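Local coordinates for protein MDM10 isoform 1 (Saccharomyces cerevisiae, PDB 7BTX) that belongs to the ERMES/MDM complex that tethers the endoplasmic reticulum to mitochondria, and takes part in late assembly of the TOM translocase of the outer membrane, at residues Leu161-Lys170 / Leu182-His191; Tyr4-Phe12 / Lys138-Met146. One frame throughout, in Å; residues are numbered along the deposited sequence.

How the contacts relate
Both contacts belong to one part of the beta-barrel wall and the N-terminal helix 5-16 that packs against its inner surface. Contact 1 is the pairing of strands 165-174 and 179-189 in the wall; contact 2 sets the helix against strand 140-147, with strand 152-162 lying between that strand and the hairpin. Their centres are about 14 Å apart. The helix joins them directly: Leu9 CD1 lies 3.6 Å from Met168 SD, and the sulfur SD of Met5 is 3.7 Å from Lys170 CE. Residues 4-12 therefore rest on strand 140-147 through Tyr4, Val8 and Phe12 and on strand 165-174 through Leu9, with Met5 reaching both.

Contact 1 (Leu161-Lys170 / Leu182-His191); sequences LSPQTQFMLK and LTCYFQRDSH
Leu161 sends CD1 to the rim of the Phe186 ring, close to the ring plane and 4.5 Å from CE1. After the turn, Gln164 lays CB and CG against the carbonyl oxygen of Asp189. Thr165 bonds its hydroxyl OG1 back to Gln164 O; OG1 lies beside the backbone N (chi1 -66°), which puts the methyl CG2 anti to that N, where it meets Phe186 obliquely, 3.6 Å from CZ. Gln166 N gives to Gln187 O at 3.0 Å, and Gln187 N to Gln166 O at 3.1 Å. Their extended side chains run alongside one another in the same direction, the amide planes 70° apart, and both amides hydrogen-bond to Tyr13 OH of helix 5-16, Gln166 weakly. Such antiparallel neighbours, joined as a hairpin, build the wall of the mitochondrial porin-type barrel, in which a first strand and a last strand meet in parallel. Phe167 has its ring on the other face, where its CE1 lies 4.2 Å from Cys184 CB. In Met168 a bend about the CG-SD bond (chi3 46°) brings CE to the Tyr185 ring obliquely, and SD makes a Met-aromatic contact; CB meets CB of that tyrosine at 3.7 Å. Leu169 touches both Leu182 CD1 and Cys184 SG with CD2. Lys170, extended, carries CD to CE1 of the Tyr185 ring, its backbone N bonded to Thr183 O.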
loop_
_atom_site.group_PDB
_atom_site.type_symbol
_atom_site.label_atom_id
_atom_site.label_comp_id
_atom_site.label_asym_id
_atom_site.label_seq_id
_atom_site.Cartn_x
_atom_site.Cartn_y
_atom_site.Cartn_z
ATOM N N LEU D 161 -7.035 -44.566 -13.951
ATOM C CA LEU D 161 -6.487 -45.404 -15.009
ATOM C C LEU D 161 -7.065 -46.813 -15.035
ATOM O O LEU D 161 -6.899 -47.530 -16.026
ATOM C CB LEU D 161 -4.973 -45.480 -14.855
ATOM C CG LEU D 161 -4.270 -44.130 -14.833
ATOM C CD1 LEU D 161 -2.806 -44.312 -14.529
ATOM C CD2 LEU D 161 -4.454 -43.446 -16.164
ATOM N N SER D 162 -7.746 -47.210 -13.966
ATOM C CA SER D 162 -8.170 -48.582 -13.713
ATOM C C SER D 162 -9.138 -48.508 -12.538
ATOM O O SER D 162 -9.129 -47.496 -11.827
ATOM C CB SER D 162 -6.939 -49.454 -13.423
ATOM O OG SER D 162 -7.229 -50.811 -13.167
ATOM N N PRO D 163 -9.993 -49.502 -12.288
ATOM C CA PRO D 163 -10.886 -49.431 -11.117
ATOM C C PRO D 163 -10.198 -49.525 -9.758
ATOM O O PRO D 163 -10.883 -49.357 -8.743
ATOM C CB PRO D 163 -11.801 -50.644 -11.332
ATOM C CG PRO D 163 -11.053 -51.535 -12.233
ATOM C CD PRO D 163 -10.396 -50.604 -13.175
ATOM N N GLN D 164 -8.894 -49.784 -9.709
ATOM C CA GLN D 164 -8.161 -49.824 -8.456
ATOM C C GLN D 164 -6.822 -49.120 -8.610
ATOM O O GLN D 164 -5.820 -49.563 -8.047
ATOM C CB GLN D 164 -7.956 -51.270 -8.012
ATOM C CG GLN D 164 -9.185 -51.914 -7.395
ATOM C CD GLN D 164 -8.983 -53.380 -7.105
ATOM O OE1 GLN D 164 -7.891 -53.914 -7.284
ATOM N NE2 GLN D 164 -10.040 -54.043 -6.655
ATOM N N THR D 165 -6.792 -48.038 -9.381
ATOM C CA THR D 165 -5.571 -47.313 -9.713
ATOM C C THR D 165 -5.954 -45.901 -10.134
ATOM O O THR D 165 -6.933 -45.710 -10.855
ATOM C CB THR D 165 -4.793 -48.037 -10.827
ATOM O OG1 THR D 165 -4.307 -49.295 -10.347
ATOM C CG2 THR D 165 -3.639 -47.235 -11.355
ATOM N N GLN D 166 -5.193 -44.917 -9.660
ATOM C CA GLN D 166 -5.433 -43.533 -10.031
ATOM C C GLN D 166 -4.102 -42.816 -10.152
ATOM O O GLN D 166 -3.137 -43.160 -9.472
ATOM C CB GLN D 166 -6.316 -42.836 -9.003
ATOM C CG GLN D 166 -7.183 -41.762 -9.573
ATOM C CD GLN D 166 -7.962 -41.051 -8.512
ATOM O OE1 GLN D 166 -7.389 -40.377 -7.665
ATOM N NE2 GLN D 166 -9.276 -41.196 -8.543
ATOM N N PHE D 167 -4.058 -41.819 -11.025
ATOM C CA PHE D 167 -2.885 -40.977 -11.195
ATOM C C PHE D 167 -3.292 -39.537 -10.945
ATOM O O PHE D 167 -4.424 -39.151 -11.233
ATOM C CB PHE D 167 -2.287 -41.125 -12.593
ATOM C CG PHE D 167 -1.094 -40.251 -12.839
ATOM C CD1 PHE D 167 0.112 -40.513 -12.215
ATOM C CD2 PHE D 167 -1.181 -39.159 -13.684
ATOM C CE1 PHE D 167 1.209 -39.707 -12.431
ATOM C CE2 PHE D 167 -0.088 -38.348 -13.905
ATOM C CZ PHE D 167 1.108 -38.624 -13.277
ATOM N N MET D 168 -2.375 -38.744 -10.401
ATOM C CA MET D 168 -2.680 -37.366 -10.064
ATOM C C MET D 168 -1.458 -36.494 -10.272
ATOM O O MET D 168 -0.350 -36.881 -9.911
ATOM C CB MET D 168 -3.136 -37.238 -8.619
ATOM C CG MET D 168 -4.609 -37.412 -8.398
ATOM S SD MET D 168 -5.033 -36.851 -6.752
ATOM C CE MET D 168 -4.138 -35.308 -6.702
ATOM N N LEU D 169 -1.671 -35.320 -10.845
ATOM C CA LEU D 169 -0.659 -34.284 -10.942
ATOM C C LEU D 169 -1.143 -33.059 -10.184
ATOM O O LEU D 169 -2.342 -32.811 -10.084
ATOM C CB LEU D 169 -0.376 -33.916 -12.396
ATOM C CG LEU D 169 0.759 -34.649 -13.092
ATOM C CD1 LEU D 169 0.507 -34.679 -14.574
ATOM C CD2 LEU D 169 2.061 -33.953 -12.804
ATOM N N LYS D 170 -0.200 -32.295 -9.639
ATOM C CA LYS D 170 -0.562 -31.118 -8.851
ATOM C C LYS D 170 0.570 -30.099 -8.995
ATOM O O LYS D 170 1.573 -30.176 -8.288
ATOM C CB LYS D 170 -0.796 -31.464 -7.399
ATOM C CG LYS D 170 -2.240 -31.621 -6.996
ATOM C CD LYS D 170 -2.325 -32.214 -5.610
ATOM C CE LYS D 170 -3.693 -32.030 -4.997
ATOM N NZ LYS D 170 -3.830 -32.798 -3.733
ATOM N N LEU D 182 5.893 -29.345 -8.725
ATOM C CA LEU D 182 5.121 -30.265 -9.548
ATOM C C LEU D 182 5.199 -31.655 -8.943
ATOM O O LEU D 182 6.241 -32.309 -9.031
ATOM C CB LEU D 182 5.648 -30.275 -10.980
ATOM C CG LEU D 182 4.876 -31.141 -11.958
ATOM C CD1 LEU D 182 3.493 -30.572 -12.146
ATOM C CD2 LEU D 182 5.620 -31.196 -13.272
ATOM N N THR D 183 4.103 -32.110 -8.341
ATOM C CA THR D 183 4.079 -33.363 -7.604
ATOM C C THR D 183 3.138 -34.361 -8.261
ATOM O O THR D 183 2.076 -33.997 -8.765
ATOM C CB THR D 183 3.642 -33.157 -6.160
ATOM O OG1 THR D 183 2.235 -32.941 -6.131
ATOM C CG2 THR D 183 4.319 -31.960 -5.555
ATOM N N CYS D 184 3.533 -35.631 -8.229
ATOM C CA CYS D 184 2.768 -36.729 -8.798
ATOM C C CYS D 184 2.268 -37.654 -7.697
ATOM O O CYS D 184 2.929 -37.852 -6.679
ATOM C CB CYS D 184 3.614 -37.527 -9.790
ATOM S SG CYS D 184 4.182 -36.589 -11.209
ATOM N N TYR D 185 1.088 -38.230 -7.911
ATOM C CA TYR D 185 0.475 -39.139 -6.942
ATOM C C TYR D 185 -0.031 -40.351 -7.708
ATOM O O TYR D 185 -1.088 -40.289 -8.336
ATOM C CB TYR D 185 -0.679 -38.498 -6.177
ATOM C CG TYR D 185 -0.344 -37.308 -5.322
ATOM C CD1 TYR D 185 -0.174 -36.054 -5.881
ATOM C CD2 TYR D 185 -0.240 -37.431 -3.949
ATOM C CE1 TYR D 185 0.119 -34.972 -5.108
ATOM C CE2 TYR D 185 0.058 -36.346 -3.162
ATOM C CZ TYR D 185 0.238 -35.117 -3.753
ATOM O OH TYR D 185 0.531 -34.017 -2.988
ATOM N N PHE D 186 0.705 -41.445 -7.651
ATOM C CA PHE D 186 0.177 -42.726 -8.081
ATOM C C PHE D 186 -0.380 -43.442 -6.864
ATOM O O PHE D 186 0.236 -43.429 -5.800
ATOM C CB PHE D 186 1.267 -43.561 -8.743
ATOM C CG PHE D 186 0.763 -44.813 -9.371
ATOM C CD1 PHE D 186 0.150 -44.778 -10.607
ATOM C CD2 PHE D 186 0.900 -46.029 -8.726
ATOM C CE1 PHE D 186 -0.312 -45.927 -11.186
ATOM C CE2 PHE D 186 0.433 -47.183 -9.301
ATOM C CZ PHE D 186 -0.169 -47.132 -10.530
ATOM N N GLN D 187 -1.548 -44.057 -7.011
ATOM C CA GLN D 187 -2.197 -44.667 -5.855
ATOM C C GLN D 187 -3.024 -45.870 -6.275
ATOM O O GLN D 187 -3.939 -45.746 -7.090
ATOM C CB GLN D 187 -3.057 -43.638 -5.120
ATOM C CG GLN D 187 -3.814 -42.690 -6.017
ATOM C CD GLN D 187 -4.381 -41.513 -5.269
ATOM O OE1 GLN D 187 -4.322 -41.458 -4.045
ATOM N NE2 GLN D 187 -4.922 -40.552 -6.003
ATOM N N ARG D 188 -2.705 -47.033 -5.706
ATOM C CA ARG D 188 -3.401 -48.277 -6.021
ATOM C C ARG D 188 -4.310 -48.643 -4.853
ATOM O O ARG D 188 -3.869 -49.085 -3.798
ATOM C CB ARG D 188 -2.409 -49.391 -6.323
ATOM C CG ARG D 188 -3.074 -50.741 -6.559
ATOM C CD ARG D 188 -2.198 -51.686 -7.358
ATOM N NE ARG D 188 -1.325 -52.483 -6.504
ATOM C CZ ARG D 188 -0.001 -52.494 -6.593
ATOM N NH1 ARG D 188 0.608 -51.749 -7.506
ATOM N NH2 ARG D 188 0.715 -53.253 -5.774
ATOM N N ASP D 189 -5.606 -48.459 -5.062
ATOM C CA ASP D 189 -6.583 -48.828 -4.051
ATOM C C ASP D 189 -6.819 -50.329 -4.058
ATOM O O ASP D 189 -6.562 -51.012 -5.049
ATOM C CB ASP D 189 -7.904 -48.107 -4.298
ATOM C CG ASP D 189 -8.799 -48.083 -3.080
ATOM O OD1 ASP D 189 -8.295 -48.365 -1.978
ATOM O OD2 ASP D 189 -10.005 -47.794 -3.225
ATOM N N SER D 190 -7.284 -50.841 -2.927
ATOM C CA SER D 190 -7.844 -52.178 -2.811
ATOM C C SER D 190 -8.978 -52.080 -1.803
ATOM O O SER D 190 -9.432 -50.974 -1.496
ATOM C CB SER D 190 -6.788 -53.190 -2.378
ATOM O OG SER D 190 -7.397 -54.376 -1.904
ATOM N N HIS D 191 -9.465 -53.202 -1.291
ATOM C CA HIS D 191 -10.405 -53.118 -0.183
ATOM C C HIS D 191 -9.773 -53.475 1.154
ATOM O O HIS D 191 -10.479 -53.508 2.169
ATOM C CB HIS D 191 -11.630 -53.993 -0.461
ATOM C CG HIS D 191 -12.410 -53.557 -1.664
ATOM N ND1 HIS D 191 -12.415 -54.264 -2.848
ATOM C CD2 HIS D 191 -13.193 -52.473 -1.872
ATOM C CE1 HIS D 191 -13.175 -53.637 -3.730
ATOM N NE2 HIS D 191 -13.659 -52.548 -3.162
#

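Contact 2 (Tyr4-Phe12 / Lys138-Met146)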
loop_
_atom_site.group_PDB
_atom_site.type_symbol
_atom_site.label_atom_id
_atom_site.label_comp_id
_atom_site.label_asym_id
_atom_site.label_seq_id
_atom_site.Cartn_x
_atom_site.Cartn_y
_atom_site.Cartn_z
ATOM N N TYR D 4 -9.491 -24.557 -2.467
ATOM C CA TYR D 4 -10.454 -24.951 -3.487
ATOM C C TYR D 4 -10.011 -26.206 -4.221
ATOM O O TYR D 4 -10.849 -26.971 -4.706
ATOM C CB TYR D 4 -10.682 -23.820 -4.482
ATOM C CG TYR D 4 -11.993 -23.942 -5.218
ATOM C CD1 TYR D 4 -13.199 -23.812 -4.543
ATOM C CD2 TYR D 4 -12.026 -24.207 -6.582
ATOM C CE1 TYR D 4 -14.405 -23.927 -5.206
ATOM C CE2 TYR D 4 -13.230 -24.324 -7.257
ATOM C CZ TYR D 4 -14.416 -24.184 -6.562
ATOM O OH TYR D 4 -15.620 -24.295 -7.215
ATOM N N MET D 5 -8.701 -26.434 -4.314
ATOM C CA MET D 5 -8.197 -27.593 -5.045
ATOM C C MET D 5 -8.492 -28.888 -4.300
ATOM O O MET D 5 -8.583 -29.956 -4.912
ATOM C CB MET D 5 -6.697 -27.444 -5.285
ATOM C CG MET D 5 -6.167 -28.221 -6.467
ATOM S SD MET D 5 -4.439 -28.693 -6.282
ATOM C CE MET D 5 -3.583 -27.214 -6.784
ATOM N N ASP D 6 -8.654 -28.814 -2.978
ATOM C CA ASP D 6 -8.908 -30.013 -2.190
ATOM C C ASP D 6 -10.391 -30.313 -2.046
ATOM O O ASP D 6 -10.747 -31.397 -1.577
ATOM C CB ASP D 6 -8.275 -29.885 -0.806
ATOM C CG ASP D 6 -6.836 -29.429 -0.866
ATOM O OD1 ASP D 6 -6.046 -30.040 -1.616
ATOM O OD2 ASP D 6 -6.491 -28.462 -0.158
ATOM N N GLN D 7 -11.268 -29.380 -2.416
ATOM C CA GLN D 7 -12.688 -29.709 -2.448
ATOM C C GLN D 7 -13.165 -30.007 -3.860
ATOM O O GLN D 7 -14.232 -30.601 -4.033
ATOM C CB GLN D 7 -13.523 -28.592 -1.822
ATOM C CG GLN D 7 -13.174 -27.189 -2.267
ATOM C CD GLN D 7 -13.825 -26.131 -1.395
ATOM O OE1 GLN D 7 -14.797 -26.406 -0.696
ATOM N NE2 GLN D 7 -13.285 -24.920 -1.421
ATOM N N VAL D 8 -12.404 -29.592 -4.874
ATOM C CA VAL D 8 -12.561 -30.173 -6.204
ATOM C C VAL D 8 -12.138 -31.634 -6.175
ATOM O O VAL D 8 -12.802 -32.505 -6.750
ATOM C CB VAL D 8 -11.748 -29.366 -7.237
ATOM C CG1 VAL D 8 -11.705 -30.072 -8.564
ATOM C CG2 VAL D 8 -12.335 -27.996 -7.430
ATOM N N LEU D 9 -11.047 -31.922 -5.464
ATOM C CA LEU D 9 -10.490 -33.267 -5.405
ATOM C C LEU D 9 -11.411 -34.217 -4.651
ATOM O O LEU D 9 -11.617 -35.359 -5.069
ATOM C CB LEU D 9 -9.117 -33.208 -4.747
ATOM C CG LEU D 9 -8.475 -34.512 -4.317
ATOM C CD1 LEU D 9 -8.026 -35.208 -5.547
ATOM C CD2 LEU D 9 -7.304 -34.251 -3.404
ATOM N N ARG D 10 -11.987 -33.756 -3.545
ATOM C CA ARG D 10 -12.887 -34.612 -2.784
ATOM C C ARG D 10 -14.233 -34.768 -3.473
ATOM O O ARG D 10 -14.954 -35.731 -3.202
ATOM C CB ARG D 10 -13.069 -34.061 -1.372
ATOM N N ALA D 11 -14.593 -33.841 -4.360
ATOM C CA ALA D 11 -15.838 -33.987 -5.106
ATOM C C ALA D 11 -15.683 -34.999 -6.230
ATOM O O ALA D 11 -16.661 -35.633 -6.640
ATOM C CB ALA D 11 -16.282 -32.639 -5.664
ATOM N N PHE D 12 -14.465 -35.152 -6.747
ATOM C CA PHE D 12 -14.211 -36.161 -7.767
ATOM C C PHE D 12 -14.098 -37.544 -7.148
ATOM O O PHE D 12 -14.415 -38.549 -7.792
ATOM C CB PHE D 12 -12.938 -35.817 -8.527
ATOM C CG PHE D 12 -12.692 -36.682 -9.719
ATOM C CD1 PHE D 12 -13.514 -36.601 -10.827
ATOM C CD2 PHE D 12 -11.636 -37.569 -9.738
ATOM C CE1 PHE D 12 -13.287 -37.390 -11.923
ATOM C CE2 PHE D 12 -11.408 -38.361 -10.833
ATOM C CZ PHE D 12 -12.233 -38.271 -11.923
ATOM N N LYS D 138 -13.218 -44.969 -17.659
ATOM C CA LYS D 138 -12.115 -44.200 -17.101
ATOM C C LYS D 138 -12.489 -42.727 -17.062
ATOM O O LYS D 138 -12.755 -42.120 -18.104
ATOM C CB LYS D 138 -10.849 -44.413 -17.925
ATOM C CG LYS D 138 -10.448 -45.864 -18.063
ATOM C CD LYS D 138 -9.466 -46.064 -19.198
ATOM C CE LYS D 138 -8.210 -45.242 -18.997
ATOM N NZ LYS D 138 -7.141 -45.651 -19.944
ATOM N N LYS D 139 -12.504 -42.154 -15.868
ATOM C CA LYS D 139 -12.825 -40.752 -15.672
ATOM C C LYS D 139 -11.553 -39.918 -15.635
ATOM O O LYS D 139 -10.443 -40.438 -15.529
ATOM C CB LYS D 139 -13.616 -40.561 -14.381
ATOM C CG LYS D 139 -14.913 -41.339 -14.347
ATOM C CD LYS D 139 -15.812 -40.934 -15.499
ATOM C CE LYS D 139 -17.215 -41.488 -15.346
ATOM N NZ LYS D 139 -18.039 -41.184 -16.544
ATOM N N SER D 140 -11.727 -38.605 -15.741
ATOM C CA SER D 140 -10.609 -37.682 -15.648
ATOM C C SER D 140 -11.110 -36.357 -15.108
ATOM O O SER D 140 -12.296 -36.043 -15.194
ATOM C CB SER D 140 -9.921 -37.470 -16.998
ATOM O OG SER D 140 -9.329 -38.666 -17.466
ATOM N N LEU D 141 -10.191 -35.587 -14.537
ATOM C CA LEU D 141 -10.479 -34.239 -14.069
ATOM C C LEU D 141 -9.338 -33.340 -14.489
ATOM O O LEU D 141 -8.173 -33.689 -14.299
ATOM C CB LEU D 141 -10.677 -34.193 -12.552
ATOM C CG LEU D 141 -11.062 -32.856 -11.917
ATOM C CD1 LEU D 141 -12.050 -33.088 -10.840
ATOM C CD2 LEU D 141 -9.869 -32.171 -11.293
ATOM N N TYR D 142 -9.673 -32.194 -15.058
ATOM C CA TYR D 142 -8.705 -31.162 -15.375
ATOM C C TYR D 142 -9.099 -29.885 -14.658
ATOM O O TYR D 142 -10.239 -29.433 -14.742
ATOM C CB TYR D 142 -8.625 -30.924 -16.880
ATOM C CG TYR D 142 -8.205 -32.146 -17.648
ATOM C CD1 TYR D 142 -9.147 -33.025 -18.161
ATOM C CD2 TYR D 142 -6.867 -32.428 -17.846
ATOM C CE1 TYR D 142 -8.764 -34.146 -18.848
ATOM C CE2 TYR D 142 -6.477 -33.543 -18.538
ATOM C CZ TYR D 142 -7.428 -34.396 -19.034
ATOM O OH TYR D 142 -7.034 -35.512 -19.725
ATOM N N TYR D 143 -8.147 -29.319 -13.930
ATOM C CA TYR D 143 -8.426 -28.143 -13.121
ATOM C C TYR D 143 -7.230 -27.220 -13.219
ATOM O O TYR D 143 -6.093 -27.681 -13.140
ATOM C CB TYR D 143 -8.702 -28.527 -11.671
ATOM C CG TYR D 143 -8.715 -27.367 -10.707
ATOM C CD1 TYR D 143 -9.820 -26.534 -10.610
ATOM C CD2 TYR D 143 -7.630 -27.114 -9.880
ATOM C CE1 TYR D 143 -9.837 -25.480 -9.734
ATOM C CE2 TYR D 143 -7.637 -26.060 -9.010
ATOM C CZ TYR D 143 -8.742 -25.251 -8.938
ATOM O OH TYR D 143 -8.742 -24.207 -8.056
ATOM N N GLY D 144 -7.484 -25.930 -13.400
ATOM C CA GLY D 144 -6.437 -24.939 -13.360
ATOM C C GLY D 144 -6.996 -23.644 -12.811
ATOM O O GLY D 144 -8.188 -23.382 -12.892
ATOM N N ARG D 145 -6.110 -22.836 -12.246
ATOM C CA ARG D 145 -6.544 -21.590 -11.640
ATOM C C ARG D 145 -5.402 -20.589 -11.621
ATOM O O ARG D 145 -4.294 -20.921 -11.206
ATOM C CB ARG D 145 -7.048 -21.829 -10.223
ATOM C CG ARG D 145 -7.460 -20.585 -9.511
ATOM C CD ARG D 145 -7.740 -20.883 -8.086
ATOM N NE ARG D 145 -9.162 -20.993 -7.824
ATOM C CZ ARG D 145 -9.685 -20.964 -6.610
ATOM N NH1 ARG D 145 -8.899 -20.822 -5.559
ATOM N NH2 ARG D 145 -10.990 -21.069 -6.450
ATOM N N MET D 146 -5.674 -19.365 -12.069
ATOM C CA MET D 146 -4.737 -18.262 -11.914
ATOM C C MET D 146 -5.308 -17.277 -10.906
ATOM O O MET D 146 -6.514 -17.027 -10.895
ATOM C CB MET D 146 -4.421 -17.571 -13.248
ATOM C CG MET D 146 -5.561 -16.873 -13.949
ATOM S SD MET D 146 -5.039 -16.008 -15.439
ATOM C CE MET D 146 -4.826 -17.364 -16.579
#
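Phe12 packs on Leu141 between helix 5-12 and strand 140-146, whose axes come within 10.3 Å and run nearly antiparallel. CB of Leu141 sits over the middle of one face of the Phe12 ring, 4.1 Å from its centroid, a CH-pi contact, while CD1 reaches back to Phe12 CB. With CG anti to the helix backbone N (chi1 -172°), the ring is directed at the strand, its far end to Lys139 and Ser140; Phe12 CZ lies 3.6 Å from Lys139 CB. A smaller alanine here would probably open a gap over Leu141 and beside Lys139. Ala78, Leu81 and Ile158 also touch the Phe12 side chain. Val8 adds CG1 against Leu141 CD1 at 3.8 Å, its CG2 meets the Tyr143 ring obliquely, and Met5 brings CG to CE2 of that ring at 3.6 Å.

The aromatic and charged group is different in kind. Tyr143 OH arrives at the edge of the Tyr4 ring, 3.6 Å from CD2, in the ring plane, and also lies over one face of the Arg145 guanidinium, offset toward its rim. That guanidinium is turned almost parallel to the Tyr4 ring, 9° between planes, but approaches it obliquely, NH2 lying 3.3 Å from both CG and CD2 of Tyr4. The polar ends are taken up elsewhere: Tyr143 OH by Glu154, Arg145 by Tyr147 and Ser72. Cohesion between helix and strand thus rests on apolar and aromatic packing, while the hydrogen bonds of these polar groups are made within the barrel wall.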